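Long-range contacts in probable translation initiation factor eIF-2B subunit gamma (Schizosaccharomyces pombe, PDB 5B04), which serves as the gamma subunit of eIF2B, the complex that catalyses exchange of GDP for GTP on the gamma subunit of eIF2: residues 41-46 and 75-80; 59-64 and 98-103; 87-92 and 113-118. The protein carries 3 engineered substitutions. All blocks are in the same frame, centred on the assembly; numbering follows the deposited sequence.

All three contacts lie in the nucleotidyl-transferase-like (GT-A clan) part of the chain, where helices pack on a sheet. Contact 1 sets helix 74-82 against strand 39-45. Contact 3 pairs the next two parallel strands, 87-92 and 113-117, and its centre is about 9 Å from that of contact 1; strands 39-45 and 87-92 are themselves neighbours in the sheet. Contact 2 joins the loop before helix 74-82 to helix 97-105, with its centre about 14 Å from contact 1 and about 13 Å from contact 3. Along the chain contact 1 closes before contact 3 opens, while contact 2 interleaves with both, tying consecutive beta-alpha units into one layered block.

Contact 1 of 3, residues 41-46 and 75-80; sequences AVVFAG and YPLYWL
V43 pushes its CG2 methyl into a shallow hollow on helix 74-82 whose walls are P76, L77 and L80. The closest wall is L80, with V43 CG2 3.7 Å from L80 CD1; L77 CD2 stands 4.1 Å from the same V43 CG2, and P76 CB gives a looser side at 4.4 Å from V43 CG2. The valine's first torsion (chi1 173°) turns CG1 anti to the backbone N, which leaves CG2 beside that N and facing the helix. Two residues earlier, on the same face of the strand, A41 supplies a smaller bump. Its CB fits the fork of L80, 3.6 Å from L80 CD1 and 3.7 Å from L80 CD2. L80 CD1 thus rests against both strand side chains, A41 and V43.

Strand and helix run almost exactly antiparallel, at 173°, with their axes 10.1 Å apart, as in the first half of a beta-alpha-beta crossover: helix 74-82 leads on to strand 87-92, which lies parallel beside strand 39-45. L146 of strand 142-147 closes in on V43, P76 and L80 together, while V42 and F44 turn to the opposite face of the sheet, against helix 128-134. No hydrogen bond links the two segments; methyl and methylene groups make the whole contact, so it is held by shape and by burial from water alone.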
ATOM      1  N   ALA E  41      36.205  12.992 -48.768  1.00 87.31           N
ATOM      2  CA  ALA E  41      35.964  14.392 -49.099  1.00 81.78           C
ATOM      3  C   ALA E  41      36.612  14.830 -50.408  1.00 75.23           C
ATOM      4  O   ALA E  41      37.702  14.382 -50.762  1.00 75.13           O
ATOM      5  CB  ALA E  41      36.444  15.277 -47.964  1.00 74.01           C
ATOM      6  N   VAL E  42      35.923  15.718 -51.118  1.00 77.95           N
ATOM      7  CA  VAL E  42      36.445  16.302 -52.348  1.00 77.47           C
ATOM      8  C   VAL E  42      36.427  17.825 -52.274  1.00 78.33           C
ATOM      9  O   VAL E  42      35.363  18.441 -52.224  1.00 75.04           O
ATOM     10  CB  VAL E  42      35.639  15.857 -53.580  1.00 84.65           C
ATOM     11  CG1 VAL E  42      36.100  16.621 -54.809  1.00 84.37           C
ATOM     12  CG2 VAL E  42      35.772  14.357 -53.793  1.00 89.37           C
ATOM     13  N   VAL E  43      37.611  18.426 -52.265  1.00 82.52           N
ATOM     14  CA  VAL E  43      37.728  19.878 -52.267  1.00 75.24           C
ATOM     15  C   VAL E  43      38.080  20.376 -53.663  1.00 78.17           C
ATOM     16  O   VAL E  43      39.095  19.975 -54.233  1.00 84.15           O
ATOM     17  CB  VAL E  43      38.793  20.366 -51.268  1.00 67.32           C
ATOM     18  CG1 VAL E  43      39.007  21.865 -51.412  1.00 76.72           C
ATOM     19  CG2 VAL E  43      38.388  20.012 -49.847  1.00 68.91           C
ATOM     20  N   PHE E  44      37.239  21.243 -54.215  1.00 82.14           N
ATOM     21  CA  PHE E  44      37.497  21.802 -55.535  1.00 75.44           C
ATOM     22  C   PHE E  44      38.173  23.164 -55.428  1.00 79.59           C
ATOM     23  O   PHE E  44      37.642  24.090 -54.816  1.00 82.86           O
ATOM     24  CB  PHE E  44      36.203  21.915 -56.343  1.00 84.29           C
ATOM     25  CG  PHE E  44      36.396  22.494 -57.716  1.00106.56           C
ATOM     26  CD1 PHE E  44      37.447  22.075 -58.515  1.00106.08           C
ATOM     27  CD2 PHE E  44      35.525  23.452 -58.210  1.00112.25           C
ATOM     28  CE1 PHE E  44      37.633  22.609 -59.778  1.00 96.22           C
ATOM     29  CE2 PHE E  44      35.703  23.984 -59.475  1.00 98.25           C
ATOM     30  CZ  PHE E  44      36.757  23.559 -60.261  1.00 85.35           C
ATOM     31  N   ALA E  45      39.354  23.271 -56.028  1.00104.29           N
ATOM     32  CA  ALA E  45      40.115  24.512 -56.023  1.00104.81           C
ATOM     33  C   ALA E  45      40.291  25.034 -57.442  1.00 93.01           C
ATOM     34  O   ALA E  45      41.333  24.831 -58.065  1.00 93.18           O
ATOM     35  CB  ALA E  45      41.466  24.301 -55.362  1.00 82.97           C
ATOM     36  N   GLY E  46      39.267  25.709 -57.950  1.00 77.87           N
ATOM     37  CA  GLY E  46      39.290  26.199 -59.315  1.00 89.73           C
ATOM     38  C   GLY E  46      39.948  27.556 -59.458  1.00 99.03           C
ATOM     39  O   GLY E  46      40.344  28.178 -58.472  1.00106.46           O
ATOM     40  N   TYR E  75      41.409  26.377 -44.504  1.00 74.57           N
ATOM     41  CA  TYR E  75      40.175  26.302 -43.724  1.00 70.80           C
ATOM     42  C   TYR E  75      39.245  25.140 -44.101  1.00 71.93           C
ATOM     43  O   TYR E  75      38.643  24.534 -43.213  1.00 72.29           O
ATOM     44  CB  TYR E  75      39.432  27.637 -43.821  1.00 64.32           C
ATOM     45  CG  TYR E  75      40.275  28.777 -43.307  1.00 63.24           C
ATOM     46  CD1 TYR E  75      40.356  29.046 -41.947  1.00 59.67           C
ATOM     47  CD2 TYR E  75      41.022  29.559 -44.176  1.00 69.89           C
ATOM     48  CE1 TYR E  75      41.142  30.073 -41.469  1.00 51.78           C
ATOM     49  CE2 TYR E  75      41.810  30.590 -43.708  1.00 71.70           C
ATOM     50  CZ  TYR E  75      41.868  30.843 -42.356  1.00 62.85           C
ATOM     51  OH  TYR E  75      42.657  31.870 -41.894  1.00 70.13           O
ATOM     52  N   PRO E  76      39.109  24.823 -45.402  1.00 59.55           N
ATOM     53  CA  PRO E  76      38.353  23.596 -45.679  1.00 66.19           C
ATOM     54  C   PRO E  76      39.054  22.349 -45.144  1.00 70.30           C
ATOM     55  O   PRO E  76      38.395  21.448 -44.627  1.00 70.46           O
ATOM     56  CB  PRO E  76      38.283  23.565 -47.208  1.00 64.75           C
ATOM     57  CG  PRO E  76      38.408  24.985 -47.615  1.00 60.03           C
ATOM     58  CD  PRO E  76      39.355  25.598 -46.632  1.00 60.20           C
ATOM     59  N   LEU E  77      40.377  22.310 -45.258  1.00 68.47           N
ATOM     60  CA  LEU E  77      41.149  21.147 -44.833  1.00 80.02           C
ATOM     61  C   LEU E  77      41.197  21.024 -43.311  1.00 82.85           C
ATOM     62  O   LEU E  77      41.330  19.924 -42.775  1.00 80.13           O
ATOM     63  CB  LEU E  77      42.567  21.214 -45.404  1.00 69.09           C
ATOM     64  CG  LEU E  77      42.647  21.267 -46.931  1.00 73.86           C
ATOM     65  CD1 LEU E  77      44.086  21.157 -47.408  1.00 79.65           C
ATOM     66  CD2 LEU E  77      41.787  20.179 -47.555  1.00 68.10           C
ATOM     67  N   TYR E  78      41.091  22.155 -42.621  1.00 74.33           N
ATOM     68  CA  TYR E  78      41.063  22.159 -41.163  1.00 67.94           C
ATOM     69  C   TYR E  78      39.728  21.625 -40.661  1.00 72.82           C
ATOM     70  O   TYR E  78      39.663  20.934 -39.645  1.00 75.80           O
ATOM     71  CB  TYR E  78      41.311  23.570 -40.621  1.00 71.48           C
ATOM     72  CG  TYR E  78      41.347  23.672 -39.110  1.00 65.77           C
ATOM     73  CD1 TYR E  78      40.192  23.929 -38.381  1.00 63.73           C
ATOM     74  CD2 TYR E  78      42.539  23.525 -38.414  1.00 74.05           C
ATOM     75  CE1 TYR E  78      40.222  24.028 -37.003  1.00 55.00           C
ATOM     76  CE2 TYR E  78      42.579  23.624 -37.035  1.00 82.27           C
ATOM     77  CZ  TYR E  78      41.418  23.875 -36.334  1.00 74.03           C
ATOM     78  OH  TYR E  78      41.452  23.973 -34.962  1.00102.04           O
ATOM     79  N   TRP E  79      38.664  21.955 -41.386  1.00 76.57           N
ATOM     80  CA  TRP E  79      37.318  21.537 -41.014  1.00 65.20           C
ATOM     81  C   TRP E  79      37.106  20.051 -41.280  1.00 72.83           C
ATOM     82  O   TRP E  79      36.477  19.354 -40.484  1.00 76.73           O
ATOM     83  CB  TRP E  79      36.279  22.361 -41.773  1.00 55.54           C
ATOM     84  CG  TRP E  79      34.867  22.037 -41.404  1.00 62.77           C
ATOM     85  CD1 TRP E  79      34.182  22.487 -40.312  1.00 66.49           C
ATOM     86  CD2 TRP E  79      33.959  21.201 -42.131  1.00 61.39           C
ATOM     87  NE1 TRP E  79      32.906  21.980 -40.313  1.00 66.52           N
ATOM     88  CE2 TRP E  79      32.744  21.188 -41.418  1.00 62.58           C
ATOM     89  CE3 TRP E  79      34.056  20.461 -43.312  1.00 66.68           C
ATOM     90  CZ2 TRP E  79      31.636  20.464 -41.849  1.00 62.68           C
ATOM     91  CZ3 TRP E  79      32.953  19.744 -43.739  1.00 64.99           C
ATOM     92  CH2 TRP E  79      31.760  19.750 -43.010  1.00 64.83           C
ATOM     93  N   LEU E  80      37.632  19.576 -42.404  1.00 71.70           N
ATOM     94  CA  LEU E  80      37.537  18.166 -42.759  1.00 72.18           C
ATOM     95  C   LEU E  80      38.242  17.299 -41.724  1.00 63.01           C
ATOM     96  O   LEU E  80      37.735  16.251 -41.328  1.00 71.39           O
ATOM     97  CB  LEU E  80      38.132  17.918 -44.146  1.00 65.27           C
ATOM     98  CG  LEU E  80      37.330  18.469 -45.325  1.00 70.33           C
ATOM     99  CD1 LEU E  80      38.067  18.225 -46.631  1.00 73.85           C
ATOM    100  CD2 LEU E  80      35.943  17.848 -45.360  1.00 58.95           C
TER

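Contact 2 of 3, residues 59-64 and 98-103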
ATOM      1  N   ALA E  59      51.474  32.268 -60.096  1.00105.60           N
ATOM      2  CA  ALA E  59      52.186  32.195 -58.829  1.00107.16           C
ATOM      3  C   ALA E  59      51.190  32.132 -57.677  1.00114.11           C
ATOM      4  O   ALA E  59      51.431  31.473 -56.665  1.00112.57           O
ATOM      5  CB  ALA E  59      53.118  33.386 -58.667  1.00117.80           C
ATOM      6  N   LEU E  60      50.069  32.826 -57.843  1.00107.76           N
ATOM      7  CA  LEU E  60      49.004  32.813 -56.849  1.00 97.06           C
ATOM      8  C   LEU E  60      47.718  32.218 -57.407  1.00100.37           C
ATOM      9  O   LEU E  60      46.932  32.917 -58.046  1.00100.07           O
ATOM     10  CB  LEU E  60      48.729  34.226 -56.330  1.00 85.22           C
ATOM     11  CG  LEU E  60      49.412  34.629 -55.023  1.00 91.17           C
ATOM     12  CD1 LEU E  60      48.891  35.975 -54.552  1.00104.27           C
ATOM     13  CD2 LEU E  60      49.201  33.565 -53.957  1.00 87.65           C
ATOM     14  N   PRO E  61      47.504  30.916 -57.171  1.00 96.94           N
ATOM     15  CA  PRO E  61      46.218  30.300 -57.502  1.00 89.88           C
ATOM     16  C   PRO E  61      45.151  30.745 -56.510  1.00 87.45           C
ATOM     17  O   PRO E  61      45.497  31.225 -55.430  1.00 86.77           O
ATOM     18  CB  PRO E  61      46.504  28.802 -57.382  1.00 94.69           C
ATOM     19  CG  PRO E  61      47.606  28.722 -56.383  1.00 86.68           C
ATOM     20  CD  PRO E  61      48.455  29.944 -56.602  1.00 87.00           C
ATOM     21  N   LYS E  62      43.881  30.594 -56.872  1.00 85.41           N
ATOM     22  CA  LYS E  62      42.779  31.017 -56.013  1.00 84.30           C
ATOM     23  C   LYS E  62      42.848  30.371 -54.633  1.00 74.73           C
ATOM     24  O   LYS E  62      42.582  31.017 -53.619  1.00 72.53           O
ATOM     25  CB  LYS E  62      41.437  30.690 -56.671  1.00 88.58           C
ATOM     26  CG  LYS E  62      40.225  31.029 -55.816  1.00 76.39           C
ATOM     27  CD  LYS E  62      38.939  30.561 -56.474  1.00 86.70           C
ATOM     28  CE  LYS E  62      37.720  30.971 -55.664  1.00 87.81           C
ATOM     29  NZ  LYS E  62      36.451  30.636 -56.368  1.00 98.08           N
ATOM     30  N   ALA E  63      43.226  29.098 -54.603  1.00 77.36           N
ATOM     31  CA  ALA E  63      43.211  28.312 -53.375  1.00 78.66           C
ATOM     32  C   ALA E  63      44.262  28.753 -52.358  1.00 78.22           C
ATOM     33  O   ALA E  63      44.175  28.398 -51.183  1.00 74.53           O
ATOM     34  CB  ALA E  63      43.401  26.842 -53.704  1.00 81.61           C
ATOM     35  N   LEU E  64      45.252  29.521 -52.803  1.00 88.20           N
ATOM     36  CA  LEU E  64      46.354  29.903 -51.923  1.00 85.25           C
ATOM     37  C   LEU E  64      46.293  31.360 -51.474  1.00 79.10           C
ATOM     38  O   LEU E  64      47.191  31.831 -50.775  1.00 65.82           O
ATOM     39  CB  LEU E  64      47.694  29.630 -52.606  1.00 96.26           C
ATOM     40  CG  LEU E  64      48.177  28.178 -52.547  1.00 90.85           C
ATOM     41  CD1 LEU E  64      49.485  28.012 -53.304  1.00 91.58           C
ATOM     42  CD2 LEU E  64      48.330  27.728 -51.102  1.00 83.59           C
ATOM     43  N   ALA E  98      51.472  22.487 -59.081  1.00101.07           N
ATOM     44  CA  ALA E  98      52.694  22.267 -58.321  1.00104.60           C
ATOM     45  C   ALA E  98      52.835  23.298 -57.206  1.00 96.60           C
ATOM     46  O   ALA E  98      53.523  23.058 -56.216  1.00 83.89           O
ATOM     47  CB  ALA E  98      53.905  22.310 -59.239  1.00 94.61           C
ATOM     48  N   HIS E  99      52.183  24.446 -57.373  1.00100.58           N
ATOM     49  CA  HIS E  99      52.185  25.479 -56.344  1.00104.52           C
ATOM     50  C   HIS E  99      51.368  25.036 -55.137  1.00103.92           C
ATOM     51  O   HIS E  99      51.792  25.207 -53.993  1.00 91.93           O
ATOM     52  CB  HIS E  99      51.640  26.798 -56.894  1.00 89.97           C
ATOM     53  CG  HIS E  99      52.660  27.612 -57.627  1.00 97.67           C
ATOM     54  ND1 HIS E  99      52.634  27.787 -58.994  1.00100.44           N
ATOM     55  CD2 HIS E  99      53.739  28.299 -57.182  1.00101.26           C
ATOM     56  CE1 HIS E  99      53.651  28.546 -59.358  1.00118.91           C
ATOM     57  NE2 HIS E  99      54.338  28.870 -58.278  1.00126.38           N
ATOM     58  N   ILE E 100      50.194  24.473 -55.402  1.00 99.07           N
ATOM     59  CA  ILE E 100      49.364  23.905 -54.349  1.00 85.37           C
ATOM     60  C   ILE E 100      50.116  22.769 -53.661  1.00 92.67           C
ATOM     61  O   ILE E 100      50.143  22.682 -52.433  1.00 90.40           O
ATOM     62  CB  ILE E 100      48.024  23.384 -54.900  1.00 83.04           C
ATOM     63  CG1 ILE E 100      47.208  24.536 -55.488  1.00 76.80           C
ATOM     64  CG2 ILE E 100      47.237  22.685 -53.808  1.00 74.20           C
ATOM     65  CD1 ILE E 100      45.862  24.114 -56.031  1.00 59.48           C
ATOM     66  N   ASN E 101      50.736  21.913 -54.468  1.00 96.22           N
ATOM     67  CA  ASN E 101      51.568  20.830 -53.956  1.00 88.21           C
ATOM     68  C   ASN E 101      52.734  21.349 -53.123  1.00 88.03           C
ATOM     69  O   ASN E 101      53.099  20.751 -52.110  1.00 74.97           O
ATOM     70  CB  ASN E 101      52.098  19.975 -55.109  1.00 81.31           C
ATOM     71  CG  ASN E 101      51.139  18.872 -55.507  1.00 90.08           C
ATOM     72  OD1 ASN E 101      50.553  18.901 -56.590  1.00100.34           O
ATOM     73  ND2 ASN E 101      50.982  17.884 -54.635  1.00 85.88           N
ATOM     74  N   ALA E 102      53.313  22.466 -53.554  1.00 88.37           N
ATOM     75  CA  ALA E 102      54.456  23.057 -52.867  1.00 90.91           C
ATOM     76  C   ALA E 102      54.083  23.533 -51.469  1.00102.68           C
ATOM     77  O   ALA E 102      54.866  23.397 -50.529  1.00 95.40           O
ATOM     78  CB  ALA E 102      55.027  24.210 -53.680  1.00101.69           C
ATOM     79  N   TRP E 103      52.887  24.095 -51.334  1.00 95.17           N
ATOM     80  CA  TRP E 103      52.423  24.567 -50.036  1.00 93.06           C
ATOM     81  C   TRP E 103      52.078  23.393 -49.126  1.00 93.06           C
ATOM     82  O   TRP E 103      52.215  23.480 -47.906  1.00 89.90           O
ATOM     83  CB  TRP E 103      51.213  25.487 -50.189  1.00 91.71           C
ATOM     84  CG  TRP E 103      50.633  25.902 -48.874  1.00 91.08           C
ATOM     85  CD1 TRP E 103      51.145  26.822 -48.005  1.00 83.29           C
ATOM     86  CD2 TRP E 103      49.434  25.403 -48.269  1.00 90.56           C
ATOM     87  NE1 TRP E 103      50.338  26.928 -46.899  1.00 76.37           N
ATOM     88  CE2 TRP E 103      49.280  26.069 -47.037  1.00 90.66           C
ATOM     89  CE3 TRP E 103      48.475  24.460 -48.652  1.00 86.56           C
ATOM     90  CZ2 TRP E 103      48.206  25.822 -46.185  1.00 90.87           C
ATOM     91  CZ3 TRP E 103      47.410  24.217 -47.804  1.00 80.09           C
ATOM     92  CH2 TRP E 103      47.284  24.895 -46.585  1.00 83.99           C
TER
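P61 to L64 spell PKAL, which probably corresponds to the proline-lysine signature found after the first strand in nucleotidyl transferases, and here that loop leans on H99, I100 and W103 of helix 97-105. L64 carries the largest share of the contact, with both branches. Its CD2 comes over one face of the W103 indole, 3.7 Å from W103 CG and offset toward the rim, a CH-pi contact with CD2 4.0 Å from the centroid of the five-membered ring and 29° off its normal. The two side chains slide past each other in opposite directions. The other branch, L64 CD1, rests on the helix backbone, 3.7 Å from H99 O. An alanine here would probably leave this indole face without its methyl partner and open a gap beside H99 O.

At the start of the loop segment, A59 lies over the imidazole of H99: A59 CA is 4.2 Å from the ring centroid and 23° off its normal, and A59 O sits above the same ring nearer its rim. The H99 ring gets there with CG beside the backbone N and anti to the carbonyl carbon (chi1 -83°). W103 also meets P71 and L73, and I100 reaches down to L90 and C92 of the sheet. I100 meets the loop with two atoms, its CG1 lying 4.3 Å from P61 CG and its CD1 4.3 Å from A63 CB.

Contact 3 of 3, residues 87-92 and 113-118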
ATOM      1  N   SER E  87      42.127  11.721 -44.971  1.00 70.19           N
ATOM      2  CA  SER E  87      42.556  11.896 -46.354  1.00 65.96           C
ATOM      3  C   SER E  87      41.472  12.576 -47.181  1.00 80.61           C
ATOM      4  O   SER E  87      40.281  12.344 -46.972  1.00 75.93           O
ATOM      5  CB  SER E  87      42.923  10.548 -46.977  1.00 71.77           C
ATOM      6  OG  SER E  87      41.774   9.738 -47.154  1.00 89.28           O
ATOM      7  N   ALA E  88      41.890  13.417 -48.121  1.00 78.19           N
ATOM      8  CA  ALA E  88      40.949  14.135 -48.972  1.00 84.07           C
ATOM      9  C   ALA E  88      41.465  14.263 -50.401  1.00 78.53           C
ATOM     10  O   ALA E  88      42.672  14.311 -50.637  1.00 89.62           O
ATOM     11  CB  ALA E  88      40.659  15.511 -48.391  1.00 82.81           C
ATOM     12  N   ILE E  89      40.537  14.312 -51.351  1.00 73.66           N
ATOM     13  CA  ILE E  89      40.874  14.525 -52.752  1.00 77.97           C
ATOM     14  C   ILE E  89      40.822  16.012 -53.082  1.00 89.08           C
ATOM     15  O   ILE E  89      39.832  16.683 -52.794  1.00 92.18           O
ATOM     16  CB  ILE E  89      39.919  13.763 -53.690  1.00 80.21           C
ATOM     17  CG1 ILE E  89      39.983  12.260 -53.414  1.00 67.99           C
ATOM     18  CG2 ILE E  89      40.251  14.055 -55.146  1.00 84.25           C
ATOM     19  CD1 ILE E  89      39.031  11.446 -54.264  1.00 90.81           C
ATOM     20  N   LEU E  90      41.890  16.527 -53.682  1.00 87.75           N
ATOM     21  CA  LEU E  90      41.950  17.942 -54.024  1.00 82.94           C
ATOM     22  C   LEU E  90      41.987  18.152 -55.533  1.00 84.57           C
ATOM     23  O   LEU E  90      43.017  17.949 -56.177  1.00 92.64           O
ATOM     24  CB  LEU E  90      43.173  18.595 -53.378  1.00 82.93           C
ATOM     25  CG  LEU E  90      43.378  20.085 -53.653  1.00 89.70           C
ATOM     26  CD1 LEU E  90      42.100  20.871 -53.413  1.00 81.58           C
ATOM     27  CD2 LEU E  90      44.498  20.618 -52.782  1.00 91.45           C
ATOM     28  N   ILE E  91      40.853  18.563 -56.089  1.00 76.05           N
ATOM     29  CA  ILE E  91      40.760  18.879 -57.506  1.00 77.72           C
ATOM     30  C   ILE E  91      41.193  20.322 -57.745  1.00 92.72           C
ATOM     31  O   ILE E  91      40.823  21.219 -56.987  1.00 99.57           O
ATOM     32  CB  ILE E  91      39.332  18.680 -58.043  1.00 73.86           C
ATOM     33  CG1 ILE E  91      38.938  17.204 -58.003  1.00 70.68           C
ATOM     34  CG2 ILE E  91      39.224  19.216 -59.453  1.00 99.69           C
ATOM     35  CD1 ILE E  91      37.466  16.964 -58.265  1.00 73.03           C
ATOM     36  N   CYS E  92      41.979  20.542 -58.794  1.00 95.10           N
ATOM     37  CA  CYS E  92      42.420  21.888 -59.138  1.00 99.74           C
ATOM     38  C   CYS E  92      42.802  21.986 -60.610  1.00 97.84           C
ATOM     39  O   CYS E  92      42.565  21.062 -61.388  1.00106.67           O
ATOM     40  CB  CYS E  92      43.609  22.300 -58.266  1.00100.84           C
ATOM     41  SG  CYS E  92      45.138  21.396 -58.604  1.00106.31           S
ATOM     42  N   ARG E 113      46.277  13.396 -45.295  1.00 82.71           N
ATOM     43  CA  ARG E 113      46.889  12.957 -46.543  1.00 82.47           C
ATOM     44  C   ARG E 113      46.147  13.582 -47.718  1.00 77.49           C
ATOM     45  O   ARG E 113      45.082  13.107 -48.114  1.00 84.41           O
ATOM     46  CB  ARG E 113      46.879  11.431 -46.652  1.00 96.33           C
ATOM     47  CG  ARG E 113      47.442  10.901 -47.963  1.00 98.86           C
ATOM     48  CD  ARG E 113      46.419  10.051 -48.701  1.00108.23           C
ATOM     49  NE  ARG E 113      46.144   8.796 -48.007  1.00121.35           N
ATOM     50  CZ  ARG E 113      45.213   7.923 -48.380  1.00113.85           C
ATOM     51  NH1 ARG E 113      44.459   8.168 -49.444  1.00111.79           N
ATOM     52  NH2 ARG E 113      45.034   6.806 -47.689  1.00100.91           N
ATOM     53  N   ILE E 114      46.707  14.655 -48.265  1.00 83.54           N
ATOM     54  CA  ILE E 114      46.052  15.379 -49.347  1.00 84.23           C
ATOM     55  C   ILE E 114      46.534  14.905 -50.712  1.00 75.67           C
ATOM     56  O   ILE E 114      47.605  15.292 -51.179  1.00 88.14           O
ATOM     57  CB  ILE E 114      46.281  16.895 -49.229  1.00 82.50           C
ATOM     58  CG1 ILE E 114      45.924  17.377 -47.822  1.00 88.87           C
ATOM     59  CG2 ILE E 114      45.463  17.637 -50.276  1.00 84.66           C
ATOM     60  CD1 ILE E 114      44.495  17.080 -47.418  1.00 82.05           C
ATOM     61  N   HIS E 115      45.727  14.060 -51.344  1.00 70.46           N
ATOM     62  CA  HIS E 115      46.031  13.541 -52.669  1.00 93.47           C
ATOM     63  C   HIS E 115      45.506  14.492 -53.741  1.00 96.20           C
ATOM     64  O   HIS E 115      44.301  14.574 -53.982  1.00 93.57           O
ATOM     65  CB  HIS E 115      45.437  12.140 -52.833  1.00 98.93           C
ATOM     66  CG  HIS E 115      45.217  11.731 -54.254  1.00123.85           C
ATOM     67  ND1 HIS E 115      43.959  11.537 -54.782  1.00128.80           N
ATOM     68  CD2 HIS E 115      46.089  11.480 -55.259  1.00123.38           C
ATOM     69  CE1 HIS E 115      44.066  11.180 -56.050  1.00119.98           C
ATOM     70  NE2 HIS E 115      45.348  11.140 -56.364  1.00124.19           N
ATOM     71  N   VAL E 116      46.423  15.219 -54.375  1.00 97.51           N
ATOM     72  CA  VAL E 116      46.060  16.237 -55.355  1.00 98.68           C
ATOM     73  C   VAL E 116      45.774  15.626 -56.721  1.00 91.38           C
ATOM     74  O   VAL E 116      46.493  14.738 -57.179  1.00 96.01           O
ATOM     75  CB  VAL E 116      47.173  17.293 -55.502  1.00 99.28           C
ATOM     76  CG1 VAL E 116      46.672  18.489 -56.299  1.00 85.01           C
ATOM     77  CG2 VAL E 116      47.660  17.734 -54.137  1.00 95.52           C
ATOM     78  N   GLU E 117      44.719  16.111 -57.366  1.00 77.90           N
ATOM     79  CA  GLU E 117      44.348  15.641 -58.693  1.00 79.83           C
ATOM     80  C   GLU E 117      43.960  16.819 -59.580  1.00 89.02           C
ATOM     81  O   GLU E 117      42.945  17.471 -59.347  1.00100.44           O
ATOM     82  CB  GLU E 117      43.192  14.642 -58.604  1.00 91.23           C
ATOM     83  CG  GLU E 117      43.001  13.788 -59.848  1.00 96.62           C
ATOM     84  CD  GLU E 117      43.717  12.454 -59.752  1.00103.30           C
ATOM     85  OE1 GLU E 117      43.521  11.605 -60.646  1.00117.16           O
ATOM     86  OE2 GLU E 117      44.476  12.255 -58.781  1.00 91.04           O
ATOM     87  N   ALA E 118      44.777  17.094 -60.591  1.00 90.19           N
ATOM     88  CA  ALA E 118      44.477  18.160 -61.539  1.00 99.27           C
ATOM     89  C   ALA E 118      44.301  17.589 -62.939  1.00 94.44           C
ATOM     90  O   ALA E 118      45.224  17.639 -63.752  1.00104.01           O
ATOM     91  CB  ALA E 118      45.575  19.211 -61.526  1.00101.81           C
TER
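L90 is gripped through both its backbone polar atoms by strand 113-117: E117 N gives a nearly straight bond to L90 O (2.8 Å, 173° at the hydrogen), and L90 N gives another to H115 O (3.1 Å). A88 repeats the pattern two residues earlier, its N bonding to R113 O and its O receiving H115 N, and C92 N extends the ladder to E117 O with a longer bond of 3.3 Å. This is regular parallel pairing, with the two strands 27° apart in direction. The backbones of I89 and I91 turn the other way and bond to strand 39-45.

Among the side chains, S87 and R113 meet at one end, where S87 CB lies over one face of the guanidinium, 3.8 Å from R113 CZ. On the same face of the sheet, I89 CG1 comes to the edge of the H115 ring. The opposite face, with A88, L90, I114 and V116, is apolar. Here I114 CG2 meets two atoms of L90, at 4.0 Å from L90 CB and 4.0 Å from L90 CD2, the two side chains crossing at a slant. At the far end of the strands C92 SG, placed between its own backbone N and carbonyl carbon (chi1 69°), touches A118 CB at 3.7 Å and V116 CG1 at 4.0 Å.

Helix 97-105 makes the crossover between these strands, completing a beta-alpha-beta unit, and lies on the face of L90 and V116, with I100 against L90 and L104 against V116. Helix 74-82 also reaches this face, L80 touching A88 and L77 touching I114. On the other face, I91 packs against V42 and F44 of strand 39-45 and against L122 and V135 of the loops.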